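Local coordinates for protein acetyltransferase PA1377 (Pseudomonas aeruginosa, PDB 2VI7) that is a putative GNAT-family acetyltransferase that probably transfers an acetyl group to an amine of a substrate not yet identified, at residues R16-E19 and G20-L24; L110-I113 and A114-M118. All coordinates share one frame; numbering follows the deposited sequence. Where two conformers were deposited one is given.

Contact 1 of 2, residues R16-E19 and G20-L24; sequences RHVE and GLTAL
Thr22 folds its hydroxyl back onto the carbonyl of Val18, one turn earlier in the helix, and OG1 donates to Val18 O over 2.5 Å. The bond meets the carbonyl almost end-on, at a C=O...OG1 angle of 162°. The backbone N of Thr22 uses the same acceptor at 3.1 Å, but from well above the carbonyl plane, and the oxygen is thus gripped twice by one residue. The first torsion of Thr22 explains the reach: OG1 stands beside its own backbone N (chi1 -62°), on the side from which the preceding turn is approached, while CG2 is anti to that N. Val18 CG1 reaches the hydroxyl oxygen, Thr22 OG1, at 4.1 Å, the two side chains crossing obliquely.

On either side of this pair in sequence run ordinary helical bonds, Leu21 N to His17 O at 2.9 Å and Ala23 N to Glu19 O at 3.2 Å. Gly20 N donates to a water 2.7 Å away, which returns a weak bond to Arg16 O and so links the chain just ahead of the helix to Gly20.

Farther out, Val18, Leu21 and Thr22 pack on Arg45 of helix 42-49, and His17 rests on Val62 and Leu64 of strand 58-65, seating the N-terminal helix of the GNAT fold against its sheet. Leu21 also touches Ser72 of strand 68-77. A hydroxyl bound to the main chain of its own helix brings its polarity into a buried position already paired, and both bonds into Val18 O probably polarise that carbonyl further.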
ATOM      1  N   ARG A  16      18.737 -17.863  10.240  0.50 45.57           N
ATOM      2  CA  ARG A  16      18.704 -18.703  11.427  0.50 45.43           C
ATOM      3  C   ARG A  16      17.289 -18.865  11.967  0.50 45.78           C
ATOM      4  O   ARG A  16      16.964 -19.881  12.575  0.50 45.65           O
ATOM      5  CB  ARG A  16      19.561 -18.096  12.538  0.50 44.08           C
ATOM      6  CG  ARG A  16      20.678 -17.163  12.071  0.50 43.31           C
ATOM      7  CD  ARG A  16      20.989 -16.136  13.150  0.50 40.73           C
ATOM      8  NE  ARG A  16      20.457 -16.591  14.430  0.50 39.93           N
ATOM      9  CZ  ARG A  16      20.500 -15.896  15.561  0.50 39.21           C
ATOM     10  NH1 ARG A  16      21.056 -14.693  15.590  0.50 39.06           N
ATOM     11  NH2 ARG A  16      19.974 -16.407  16.664  0.50 38.28           N
ATOM     12  N   HIS A  17      16.457 -17.848  11.752  1.00 46.29           N
ATOM     13  CA  HIS A  17      15.068 -17.834  12.244  1.00 46.81           C
ATOM     14  C   HIS A  17      13.952 -18.338  11.322  1.00 46.59           C
ATOM     15  O   HIS A  17      12.850 -18.618  11.800  1.00 46.51           O
ATOM     16  CB  HIS A  17      14.682 -16.407  12.686  1.00 46.91           C
ATOM     17  CG  HIS A  17      15.589 -15.809  13.719  1.00 46.85           C
ATOM     18  ND1 HIS A  17      16.471 -14.787  13.433  1.00 46.97           N
ATOM     19  CD2 HIS A  17      15.727 -16.063  15.042  1.00 47.33           C
ATOM     20  CE1 HIS A  17      17.112 -14.436  14.535  1.00 46.66           C
ATOM     21  NE2 HIS A  17      16.679 -15.195  15.527  1.00 46.64           N
ATOM     22  N   VAL A  18      14.216 -18.438  10.021  1.00 46.59           N
ATOM     23  CA  VAL A  18      13.200 -18.881   9.054  1.00 47.46           C
ATOM     24  C   VAL A  18      12.338 -20.067   9.482  1.00 48.20           C
ATOM     25  O   VAL A  18      11.151 -20.122   9.157  1.00 48.04           O
ATOM     26  CB  VAL A  18      13.823 -19.254   7.692  1.00 47.45           C
ATOM     27  CG1 VAL A  18      12.742 -19.257   6.606  1.00 47.62           C
ATOM     28  CG2 VAL A  18      14.916 -18.288   7.337  1.00 47.18           C
ATOM     29  N   GLU A  19      12.924 -21.019  10.200  1.00 49.58           N
ATOM     30  CA  GLU A  19      12.157 -22.180  10.630  1.00 50.90           C
ATOM     31  C   GLU A  19      11.146 -21.799  11.711  1.00 48.86           C
ATOM     32  O   GLU A  19       9.977 -22.181  11.637  1.00 48.57           O
ATOM     33  CB  GLU A  19      13.087 -23.283  11.151  1.00 55.27           C
ATOM     34  CG  GLU A  19      12.484 -24.683  11.029  1.00 60.93           C
ATOM     35  CD  GLU A  19      13.377 -25.776  11.612  1.00 64.06           C
ATOM     36  OE1 GLU A  19      14.586 -25.803  11.272  1.00 65.22           O
ATOM     37  OE2 GLU A  19      12.856 -26.604  12.402  1.00 64.82           O
ATOM     38  N   GLY A  20      11.602 -21.043  12.706  1.00 46.97           N
ATOM     39  CA  GLY A  20      10.728 -20.622  13.787  1.00 44.63           C
ATOM     40  C   GLY A  20       9.662 -19.630  13.352  1.00 43.42           C
ATOM     41  O   GLY A  20       8.529 -19.669  13.842  1.00 42.70           O
ATOM     42  N   LEU A  21      10.021 -18.734  12.436  1.00 42.35           N
ATOM     43  CA  LEU A  21       9.076 -17.737  11.942  1.00 42.46           C
ATOM     44  C   LEU A  21       7.957 -18.410  11.140  1.00 42.96           C
ATOM     45  O   LEU A  21       6.787 -18.032  11.235  1.00 43.06           O
ATOM     46  CB  LEU A  21       9.787 -16.705  11.060  1.00 40.57           C
ATOM     47  CG  LEU A  21       8.809 -15.661  10.523  1.00 39.65           C
ATOM     48  CD1 LEU A  21       8.335 -14.785  11.672  1.00 41.17           C
ATOM     49  CD2 LEU A  21       9.462 -14.825   9.457  1.00 41.78           C
ATOM     50  N   THR A  22       8.337 -19.406  10.347  1.00 43.73           N
ATOM     51  CA  THR A  22       7.400 -20.162   9.532  1.00 43.24           C
ATOM     52  C   THR A  22       6.386 -20.861  10.428  1.00 42.35           C
ATOM     53  O   THR A  22       5.191 -20.876  10.138  1.00 42.57           O
ATOM     54  CB  THR A  22       8.142 -21.204   8.705  1.00 43.83           C
ATOM     55  OG1 THR A  22       9.051 -20.541   7.823  1.00 44.83           O
ATOM     56  CG2 THR A  22       7.187 -21.985   7.871  1.00 44.40           C
ATOM     57  N   ALA A  23       6.873 -21.437  11.521  1.00 41.29           N
ATOM     58  CA  ALA A  23       6.012 -22.120  12.474  1.00 40.59           C
ATOM     59  C   ALA A  23       5.044 -21.124  13.100  1.00 40.40           C
ATOM     60  O   ALA A  23       3.878 -21.448  13.345  1.00 42.09           O
ATOM     61  CB  ALA A  23       6.849 -22.776  13.559  1.00 39.14           C
ATOM     62  N   LEU A  24       5.532 -19.916  13.366  1.00 39.75           N
ATOM     63  CA  LEU A  24       4.707 -18.869  13.966  1.00 38.96           C
ATOM     64  C   LEU A  24       3.439 -18.633  13.146  1.00 38.64           C
ATOM     65  O   LEU A  24       2.328 -18.653  13.667  1.00 38.40           O
ATOM     66  CB  LEU A  24       5.495 -17.557  14.066  1.00 37.46           C
ATOM     67  CG  LEU A  24       4.700 -16.344  14.568  1.00 36.07           C
ATOM     68  CD1 LEU A  24       4.333 -16.554  16.037  1.00 35.04           C
ATOM     69  CD2 LEU A  24       5.520 -15.066  14.376  1.00 33.72           C
TER
HETATM   70  O   HOH W   1      14.057 -21.293  13.811  1.00 45.58           O

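Contact 2 of 2, residues L110-I113 and A114-M118; sequences LLDI and ADNWM
Asp112 and Asn116, one turn apart, join side chains on helix 102-117, the crossover helix of a beta-alpha-beta unit between strands 86-95 and 122-128 of the GNAT fold. Asn116 ND2 donates to Asp112 OD2 over 2.6 Å; the acceptor lies in the amide plane, although carboxylate and amide planes are turned 62° apart. Asp112 has CG anti to its N (chi1 174°), which swings the carboxylate toward the next turn. Asp115 instead directs OD2 to a salt bridge with Arg167 on strand 158-168.

Among the backbone bonds, regular i to i+4 pairing runs from Leu110 to Asn116, with Asn116 N on Asp112 O at 2.8 Å, and then widens into a pi-type turn. Ile113 O accepts Met118 N at 2.8 Å, nearly end-on, and Trp117 N at 3.1 Å from above the carbonyl plane.

Apolar contacts gather round Ile113: CD1 meets Trp117 CD1 at 4.1 Å, and CG2 meets Met118 CE, also at 4.1 Å. Leu110, Ala114 and Met118 lie on Leu75 of strand 68-77. The indole takes Asp112 O at its edge, in plane, 3.5 Å from Trp117 CD1.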
ATOM      1  N   LEU A 110      10.132  -1.194  17.487  1.00 27.93           N
ATOM      2  CA  LEU A 110      10.084  -0.747  16.095  1.00 25.85           C
ATOM      3  C   LEU A 110       9.903   0.767  16.068  1.00 25.42           C
ATOM      4  O   LEU A 110      10.433   1.449  15.189  1.00 25.56           O
ATOM      5  CB  LEU A 110       8.915  -1.390  15.343  1.00 26.77           C
ATOM      6  CG  LEU A 110       8.921  -2.877  14.991  1.00 26.78           C
ATOM      7  CD1 LEU A 110       7.671  -3.195  14.209  1.00 27.35           C
ATOM      8  CD2 LEU A 110      10.137  -3.217  14.161  1.00 28.16           C
ATOM      9  N   LEU A 111       9.147   1.281  17.036  1.00 24.07           N
ATOM     10  CA  LEU A 111       8.876   2.709  17.138  1.00 24.37           C
ATOM     11  C   LEU A 111      10.104   3.477  17.608  1.00 26.53           C
ATOM     12  O   LEU A 111      10.247   4.660  17.307  1.00 26.59           O
ATOM     13  CB  LEU A 111       7.701   2.950  18.086  1.00 22.30           C
ATOM     14  CG  LEU A 111       6.377   2.388  17.574  1.00 20.28           C
ATOM     15  CD1 LEU A 111       5.259   2.681  18.556  1.00 19.16           C
ATOM     16  CD2 LEU A 111       6.083   2.991  16.214  1.00 20.57           C
ATOM     17  N   ASP A 112      10.979   2.805  18.356  1.00 28.07           N
ATOM     18  CA  ASP A 112      12.218   3.414  18.825  1.00 28.50           C
ATOM     19  C   ASP A 112      13.088   3.630  17.585  1.00 29.69           C
ATOM     20  O   ASP A 112      13.708   4.683  17.418  1.00 30.59           O
ATOM     21  CB  ASP A 112      12.951   2.485  19.799  1.00 31.71           C
ATOM     22  CG  ASP A 112      14.335   3.025  20.199  1.00 35.68           C
ATOM     23  OD1 ASP A 112      15.327   2.256  20.170  1.00 37.27           O
ATOM     24  OD2 ASP A 112      14.430   4.223  20.541  1.00 37.05           O
ATOM     25  N   ILE A 113      13.124   2.623  16.716  1.00 28.39           N
ATOM     26  CA  ILE A 113      13.895   2.692  15.483  1.00 28.37           C
ATOM     27  C   ILE A 113      13.321   3.765  14.559  1.00 28.02           C
ATOM     28  O   ILE A 113      14.061   4.537  13.946  1.00 28.98           O
ATOM     29  CB  ILE A 113      13.864   1.345  14.726  1.00 28.45           C
ATOM     30  CG1 ILE A 113      14.530   0.249  15.559  1.00 28.77           C
ATOM     31  CG2 ILE A 113      14.544   1.500  13.374  1.00 28.13           C
ATOM     32  CD1 ILE A 113      15.998   0.487  15.850  1.00 31.36           C
ATOM     33  N   ALA A 114      11.993   3.799  14.468  1.00 26.93           N
ATOM     34  CA  ALA A 114      11.293   4.751  13.624  1.00 25.17           C
ATOM     35  C   ALA A 114      11.516   6.179  14.091  1.00 25.75           C
ATOM     36  O   ALA A 114      11.791   7.066  13.285  1.00 26.51           O
ATOM     37  CB  ALA A 114       9.796   4.429  13.612  1.00 23.70           C
ATOM     38  N   ASP A 115      11.416   6.394  15.399  1.00 25.99           N
ATOM     39  CA  ASP A 115      11.578   7.729  15.963  1.00 25.86           C
ATOM     40  C   ASP A 115      13.010   8.212  16.081  1.00 25.62           C
ATOM     41  O   ASP A 115      13.367   9.261  15.560  1.00 26.46           O
ATOM     42  CB  ASP A 115      10.979   7.830  17.373  1.00 27.42           C
ATOM     43  CG  ASP A 115       9.507   7.516  17.427  1.00 28.16           C
ATOM     44  OD1 ASP A 115       8.861   7.454  16.365  1.00 32.08           O
ATOM     45  OD2 ASP A 115       8.997   7.342  18.556  1.00 28.33           O
ATOM     46  N   ASN A 116      13.826   7.436  16.778  1.00 26.18           N
ATOM     47  CA  ASN A 116      15.192   7.838  17.062  1.00 25.81           C
ATOM     48  C   ASN A 116      16.287   7.543  16.073  1.00 25.33           C
ATOM     49  O   ASN A 116      17.352   8.144  16.145  1.00 26.22           O
ATOM     50  CB  ASN A 116      15.568   7.305  18.440  1.00 25.37           C
ATOM     51  CG  ASN A 116      14.588   7.751  19.499  1.00 26.26           C
ATOM     52  OD1 ASN A 116      14.304   8.945  19.626  1.00 26.64           O
ATOM     53  ND2 ASN A 116      14.053   6.801  20.256  1.00 25.94           N
ATOM     54  N   TRP A 117      16.042   6.641  15.139  1.00 25.00           N
ATOM     55  CA  TRP A 117      17.070   6.337  14.176  1.00 24.87           C
ATOM     56  C   TRP A 117      16.652   6.695  12.762  1.00 25.57           C
ATOM     57  O   TRP A 117      17.430   7.285  12.018  1.00 26.65           O
ATOM     58  CB  TRP A 117      17.457   4.869  14.301  1.00 25.34           C
ATOM     59  CG  TRP A 117      17.891   4.549  15.693  1.00 25.60           C
ATOM     60  CD1 TRP A 117      17.086   4.305  16.771  1.00 26.43           C
ATOM     61  CD2 TRP A 117      19.237   4.507  16.183  1.00 26.34           C
ATOM     62  NE1 TRP A 117      17.847   4.114  17.900  1.00 25.04           N
ATOM     63  CE2 TRP A 117      19.170   4.232  17.569  1.00 25.46           C
ATOM     64  CE3 TRP A 117      20.495   4.675  15.584  1.00 27.24           C
ATOM     65  CZ2 TRP A 117      20.315   4.120  18.368  1.00 26.45           C
ATOM     66  CZ3 TRP A 117      21.636   4.561  16.380  1.00 27.61           C
ATOM     67  CH2 TRP A 117      21.535   4.286  17.760  1.00 26.49           C
ATOM     68  N   MET A 118      15.425   6.366  12.387  1.00 25.52           N
ATOM     69  CA  MET A 118      14.973   6.686  11.043  1.00 26.58           C
ATOM     70  C   MET A 118      14.402   8.090  10.994  1.00 25.62           C
ATOM     71  O   MET A 118      14.354   8.708   9.931  1.00 26.48           O
ATOM     72  CB  MET A 118      13.905   5.697  10.573  1.00 28.61           C
ATOM     73  CG  MET A 118      14.388   4.289  10.266  1.00 29.14           C
ATOM     74  SD  MET A 118      13.015   3.338   9.612  1.00 31.63           S
ATOM     75  CE  MET A 118      13.753   1.750   9.339  1.00 30.80           C
TER

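From the N terminus, strand 8-12 leads into contact 1, which runs along helix 18-25; strands 58-65, 68-77 and 86-95 follow before contact 2, at the end of helix 102-117. Each is local to one stretch of chain and closes no long loop, and the two lie in series, neither nested nor crossed. Their centres are 25 Å apart and their nearest atoms about 12 Å, without touching. What they share is the sheet: both contacts reach strands 58-65 and 68-77, the first through His17 and Leu21. Residues 16-24 also meet helix 42-49, whereas residues 110-118 reach strand 158-168 through Arg167, tying in the C-terminal part of the fold.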